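PDB 5HAB: ribonuclease J from Methanolobus psychrophilus R15, which probably acts as a metal-dependent exoribonuclease of the beta-CASP metallo-beta-lactamase family, degrading RNA from one end. Local coordinates for residues I371-N376 / Y388-K393; K393-M396 / R400-D403. The protein carries 1 engineered substitution. One frame throughout, in Å; residues are numbered along the deposited sequence.

Contact 1: residues I371-N376 / Y388-K393; sequences IIFSAN and YALETK. With SO4 (sulfate ion), chain I; nucleotides of chain D.
Phe373 and Leu390 reach toward each other from opposite directions, one from a strand and one from a helix. In Phe373, CB already points toward the helix, and chi1 of -67° sends the ring on in that direction. At the far end, CE2 lies 3.7 Å from Leu390 CD2, and CZ is 3.8 Å from that same methyl. The leucine thus meets the ring at its edge, near its plane. CZ also has Glu391 CG at 4.3 Å, approaching obliquely. Here strand 370-374 and helix 381-396 pack as the first two elements of a beta-alpha-beta unit in the parallel sheet of the beta-CASP domain, with Leu353 of helix 352-357 touching both Phe373 and Leu390. Glu391 uses only its aliphatic part in this contact; its OE1 forms a salt bridge with Arg387. Beyond the strand, Asn376 ND2 lies 3.0 Å from OP3 of nucleotide A1 of the bound RNA, chain D. Farther round the helix, Thr392 OG1 sits over one face of the Tyr388 ring and bonds to Tyr388 O at 2.7 Å, while Tyr388 OH donates to sulfate O2 at 3.1 Å.

Contact 2: residues K393-M396 / R400-D403; sequences KLKM and RIYD
Leu394 and Lys395 meet Ile401 through aliphatic carbons alone, and the flat groups of residues 400-403 are engaged elsewhere. The guanidinium of Arg400 makes a cation-pi contact with Trp417 of the third subunit, and its NE and NH1 form salt bridges with Glu414 and Asp447 of that subunit. The Tyr402 side chain packs on Ile372 of the neighbouring strand and on Glu414 of the third subunit, while the Asp403 carboxylate is tied to Arg387 through OD1. The segments close the beta-alpha-beta unit of strand 370-374, helix 381-396 and strand 400-402. Only three residues separate the end of the helix from the strand, so the chain has little room to turn, and the CA atoms of Lys395 and Arg400 stand 6.6 Å apart.

Alternation along the strand sorts the side chains: Ile401 projects toward the helix, whereas Arg400 starts out away from it. In Ile401 the CG1 arm does the touching. Its CG1 receives Lys395 CG at 3.7 Å and Lys395 CD at 4.1 Å. The two side chains cross at about a right angle, the lysine laying its methylenes over the isoleucine. Lys395 then bends at chi3 (-66°), so the chain changes course just past the carbons that touch Ile401. Its side chain passes within about 4 Å of a bound sulfate, probably from the crystallisation liquor. The end of the same branch, Ile401 CD1, reaches buried Leu394, approaching CB to 4.2 Å and the methyl CD1 to 4.5 Å.

Both contacts join helix 381-396 to the same parallel sheet, and their helix segments overlap at Lys393, which takes part in neither. Both are buried, but contact 2 has exposed Lys395 at its edge, whereas contact 1's residues are buried or partly exposed. Of two neighbouring strands, contact 1 uses the inner, contact 2 an edge strand of the sheet within this chain. Backbone pairing links them, with Phe373 N 2.9 Å from Tyr402 O, probably a hydrogen bond, and Ile371 CD1 packs on Leu394 CD1. Contact 1 rests a ring against leucine, and the loop after its strand carries Asn376 to the RNA end; contact 2 is purely aliphatic. Both touch the second subunit, contact 2 also the third.

Contact 1: residues I371-N376 / Y388-K393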
loop_
_atom_site.group_PDB
_atom_site.type_symbol
_atom_site.label_atom_id
_atom_site.label_comp_id
_atom_site.label_asym_id
_atom_site.label_seq_id
_atom_site.Cartn_x
_atom_site.Cartn_y
_atom_site.Cartn_z
ATOM N N ILE B 371 22.110 11.647 -10.223
ATOM C CA ILE B 371 22.081 10.271 -10.706
ATOM C C ILE B 371 20.695 9.922 -11.232
ATOM O O ILE B 371 19.714 9.920 -10.488
ATOM C CB ILE B 371 22.543 9.300 -9.617
ATOM C CG1 ILE B 371 23.924 9.739 -9.127
ATOM C CG2 ILE B 371 22.569 7.874 -10.147
ATOM C CD1 ILE B 371 24.514 8.873 -8.067
ATOM N N ILE B 372 20.630 9.634 -12.528
ATOM C CA ILE B 372 19.370 9.389 -13.207
ATOM C C ILE B 372 19.175 7.904 -13.489
ATOM O O ILE B 372 19.861 7.319 -14.332
ATOM C CB ILE B 372 19.288 10.194 -14.516
ATOM C CG1 ILE B 372 19.354 11.695 -14.231
ATOM C CG2 ILE B 372 18.021 9.844 -15.279
ATOM C CD1 ILE B 372 20.707 12.304 -14.505
ATOM N N PHE B 373 18.230 7.305 -12.772
ATOM C CA PHE B 373 17.807 5.936 -13.015
ATOM C C PHE B 373 16.723 5.918 -14.084
ATOM O O PHE B 373 15.556 6.170 -13.799
ATOM C CB PHE B 373 17.286 5.292 -11.730
ATOM C CG PHE B 373 18.334 5.091 -10.678
ATOM C CD1 PHE B 373 18.803 6.162 -9.934
ATOM C CD2 PHE B 373 18.834 3.828 -10.412
ATOM C CE1 PHE B 373 19.765 5.980 -8.960
ATOM C CE2 PHE B 373 19.793 3.637 -9.435
ATOM C CZ PHE B 373 20.260 4.714 -8.708
ATOM N N SER B 374 17.111 5.633 -15.320
ATOM C CA SER B 374 16.139 5.488 -16.392
ATOM C C SER B 374 15.612 4.055 -16.408
ATOM O O SER B 374 15.842 3.302 -17.356
ATOM C CB SER B 374 16.757 5.847 -17.732
ATOM O OG SER B 374 15.743 6.025 -18.691
ATOM N N ALA B 375 14.918 3.693 -15.331
ATOM C CA ALA B 375 14.432 2.337 -15.108
ATOM C C ALA B 375 13.543 2.293 -13.870
ATOM O O ALA B 375 13.582 3.194 -13.028
ATOM C CB ALA B 375 15.595 1.366 -14.953
ATOM N N ASN B 376 12.733 1.248 -13.773
ATOM C CA ASN B 376 11.903 1.032 -12.598
ATOM C C ASN B 376 12.582 0.067 -11.639
ATOM O O ASN B 376 13.519 -0.637 -12.015
ATOM C CB ASN B 376 10.536 0.479 -13.004
ATOM C CG ASN B 376 10.632 -0.910 -13.628
ATOM O OD1 ASN B 376 11.643 -1.261 -14.244
ATOM N ND2 ASN B 376 9.579 -1.706 -13.466
ATOM N N TYR B 388 17.873 -0.111 -2.464
ATOM C CA TYR B 388 17.843 0.691 -1.250
ATOM C C TYR B 388 19.257 0.973 -0.745
ATOM O O TYR B 388 19.576 2.112 -0.417
ATOM C CB TYR B 388 17.012 0.005 -0.162
ATOM C CG TYR B 388 17.120 0.663 1.196
ATOM C CD1 TYR B 388 16.385 1.799 1.500
ATOM C CD2 TYR B 388 17.954 0.142 2.179
ATOM C CE1 TYR B 388 16.483 2.400 2.745
ATOM C CE2 TYR B 388 18.058 0.733 3.423
ATOM C CZ TYR B 388 17.321 1.862 3.701
ATOM O OH TYR B 388 17.424 2.450 4.939
ATOM N N ALA B 389 20.099 -0.054 -0.688
ATOM C CA ALA B 389 21.478 0.121 -0.230
ATOM C C ALA B 389 22.249 1.070 -1.153
ATOM O O ALA B 389 22.936 1.992 -0.686
ATOM C CB ALA B 389 22.182 -1.226 -0.138
ATOM N N LEU B 390 22.114 0.854 -2.461
ATOM C CA LEU B 390 22.768 1.712 -3.444
ATOM C C LEU B 390 22.365 3.176 -3.258
ATOM O O LEU B 390 23.216 4.066 -3.142
ATOM C CB LEU B 390 22.425 1.260 -4.867
ATOM C CG LEU B 390 22.991 2.140 -5.984
ATOM C CD1 LEU B 390 24.502 1.951 -6.100
ATOM C CD2 LEU B 390 22.306 1.869 -7.310
ATOM N N GLU B 391 21.059 3.415 -3.219
ATOM C CA GLU B 391 20.528 4.768 -3.126
ATOM C C GLU B 391 20.904 5.430 -1.810
ATOM O O GLU B 391 21.256 6.603 -1.792
ATOM C CB GLU B 391 19.010 4.756 -3.291
ATOM C CG GLU B 391 18.561 4.969 -4.723
ATOM C CD GLU B 391 17.054 4.969 -4.865
ATOM O OE1 GLU B 391 16.533 4.098 -5.592
ATOM O OE2 GLU B 391 16.394 5.849 -4.271
ATOM N N THR B 392 20.837 4.674 -0.719
ATOM C CA THR B 392 21.231 5.175 0.594
ATOM C C THR B 392 22.691 5.623 0.584
ATOM O O THR B 392 23.014 6.688 1.110
ATOM C CB THR B 392 21.031 4.121 1.700
ATOM O OG1 THR B 392 19.653 3.744 1.760
ATOM C CG2 THR B 392 21.455 4.673 3.056
ATOM N N LYS B 393 23.570 4.822 -0.018
ATOM C CA LYS B 393 24.984 5.205 -0.111
ATOM C C LYS B 393 25.180 6.472 -0.951
ATOM O O LYS B 393 25.867 7.421 -0.526
ATOM C CB LYS B 393 25.811 4.053 -0.686
ATOM C CG LYS B 393 25.911 2.860 0.251
ATOM C CD LYS B 393 26.520 1.657 -0.440
ATOM C CE LYS B 393 26.383 0.420 0.427
ATOM N NZ LYS B 393 26.788 -0.820 -0.290
HETATM S S SO4 I . 16.977 6.164 5.746
HETATM O O1 SO4 I . 16.677 7.306 4.883
HETATM O O2 SO4 I . 15.970 5.115 5.578
HETATM O O3 SO4 I . 18.287 5.620 5.393
HETATM O O4 SO4 I . 16.998 6.610 7.137
ATOM O OP3 A D 1 9.094 -1.501 -16.455
ATOM P P A D 1 8.668 -2.683 -17.242
ATOM O OP1 A D 1 9.406 -2.688 -18.531
ATOM O OP2 A D 1 7.184 -2.716 -17.261
ATOM O "O5'" A D 1 9.093 -3.967 -16.414
ATOM C "C5'" A D 1 10.412 -4.122 -15.901
ATOM C "C4'" A D 1 10.686 -5.565 -15.560
ATOM O "O4'" A D 1 9.948 -5.904 -14.354
ATOM C "C3'" A D 1 10.245 -6.562 -16.630
ATOM O "O3'" A D 1 11.158 -7.653 -16.713
ATOM C "C2'" A D 1 8.888 -7.044 -16.123
ATOM O "O2'" A D 1 8.529 -8.339 -16.558
ATOM C "C1'" A D 1 9.066 -6.984 -14.606
ATOM N N9 A D 1 7.806 -6.706 -13.906
ATOM C C8 A D 1 6.841 -5.810 -14.307
ATOM N N7 A D 1 5.797 -5.751 -13.516
ATOM C C5 A D 1 6.089 -6.679 -12.524
ATOM C C6 A D 1 5.373 -7.088 -11.384
ATOM N N6 A D 1 4.176 -6.595 -11.043
ATOM N N1 A D 1 5.939 -8.033 -10.597
ATOM C C2 A D 1 7.138 -8.525 -10.942
ATOM N N3 A D 1 7.909 -8.220 -11.987
ATOM C C4 A D 1 7.321 -7.279 -12.751
#

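Contact 2: residues K393-M396 / R400-D403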
loop_
_atom_site.group_PDB
_atom_site.type_symbol
_atom_site.label_atom_id
_atom_site.label_comp_id
_atom_site.label_asym_id
_atom_site.label_seq_id
_atom_site.Cartn_x
_atom_site.Cartn_y
_atom_site.Cartn_z
ATOM N N LYS B 393 23.570 4.822 -0.018
ATOM C CA LYS B 393 24.984 5.205 -0.111
ATOM C C LYS B 393 25.180 6.472 -0.951
ATOM O O LYS B 393 25.867 7.421 -0.526
ATOM C CB LYS B 393 25.811 4.053 -0.686
ATOM C CG LYS B 393 25.911 2.860 0.251
ATOM C CD LYS B 393 26.520 1.657 -0.440
ATOM C CE LYS B 393 26.383 0.420 0.427
ATOM N NZ LYS B 393 26.788 -0.820 -0.290
ATOM N N LEU B 394 24.554 6.494 -2.127
ATOM C CA LEU B 394 24.675 7.638 -3.025
ATOM C C LEU B 394 24.162 8.935 -2.382
ATOM O O LEU B 394 24.789 9.983 -2.506
ATOM C CB LEU B 394 23.926 7.360 -4.328
ATOM C CG LEU B 394 24.509 6.229 -5.179
ATOM C CD1 LEU B 394 23.589 5.891 -6.339
ATOM C CD2 LEU B 394 25.894 6.591 -5.679
ATOM N N LYS B 395 23.030 8.861 -1.691
ATOM C CA LYS B 395 22.474 10.034 -1.019
ATOM C C LYS B 395 23.332 10.431 0.176
ATOM O O LYS B 395 23.476 11.615 0.468
ATOM C CB LYS B 395 21.024 9.802 -0.579
ATOM C CG LYS B 395 20.016 9.959 -1.705
ATOM C CD LYS B 395 18.582 9.767 -1.223
ATOM C CE LYS B 395 18.327 8.340 -0.772
ATOM N NZ LYS B 395 16.877 8.081 -0.536
ATOM N N MET B 396 23.901 9.448 0.869
ATOM C CA MET B 396 24.758 9.760 2.009
ATOM C C MET B 396 26.025 10.442 1.524
ATOM O O MET B 396 26.719 11.090 2.307
ATOM C CB MET B 396 25.111 8.506 2.812
ATOM C CG MET B 396 24.022 8.050 3.769
ATOM S SD MET B 396 24.461 6.544 4.667
ATOM C CE MET B 396 25.649 5.792 3.550
ATOM N N ARG B 400 21.798 13.618 -5.857
ATOM C CA ARG B 400 20.371 13.835 -6.040
ATOM C C ARG B 400 19.829 12.758 -6.982
ATOM O O ARG B 400 20.306 12.596 -8.112
ATOM C CB ARG B 400 20.077 15.243 -6.585
ATOM C CG ARG B 400 20.688 16.412 -5.785
ATOM C CD ARG B 400 20.326 16.395 -4.296
ATOM N NE ARG B 400 18.887 16.489 -4.043
ATOM C CZ ARG B 400 18.326 16.296 -2.851
ATOM N NH1 ARG B 400 19.080 16.002 -1.798
ATOM N NH2 ARG B 400 17.010 16.392 -2.709
ATOM N N ILE B 401 18.856 11.999 -6.488
ATOM C CA ILE B 401 18.338 10.839 -7.203
ATOM C C ILE B 401 17.126 11.178 -8.059
ATOM O O ILE B 401 16.099 11.617 -7.544
ATOM C CB ILE B 401 17.976 9.718 -6.215
ATOM C CG1 ILE B 401 19.141 9.452 -5.258
ATOM C CG2 ILE B 401 17.574 8.459 -6.966
ATOM C CD1 ILE B 401 20.401 9.007 -5.953
ATOM N N TYR B 402 17.245 10.952 -9.362
ATOM C CA TYR B 402 16.095 11.016 -10.256
ATOM C C TYR B 402 15.666 9.599 -10.603
ATOM O O TYR B 402 16.350 8.903 -11.343
ATOM C CB TYR B 402 16.420 11.794 -11.529
ATOM C CG TYR B 402 16.692 13.263 -11.310
ATOM C CD1 TYR B 402 17.875 13.687 -10.726
ATOM C CD2 TYR B 402 15.774 14.228 -11.706
ATOM C CE1 TYR B 402 18.135 15.029 -10.528
ATOM C CE2 TYR B 402 16.026 15.576 -11.512
ATOM C CZ TYR B 402 17.211 15.968 -10.921
ATOM O OH TYR B 402 17.483 17.300 -10.719
ATOM N N ASP B 403 14.532 9.173 -10.062
ATOM C CA ASP B 403 14.102 7.788 -10.179
ATOM C C ASP B 403 13.004 7.634 -11.226
ATOM O O ASP B 403 12.334 8.602 -11.584
ATOM C CB ASP B 403 13.611 7.285 -8.818
ATOM C CG ASP B 403 13.654 5.779 -8.695
ATOM O OD1 ASP B 403 13.913 5.097 -9.711
ATOM O OD2 ASP B 403 13.430 5.279 -7.571
#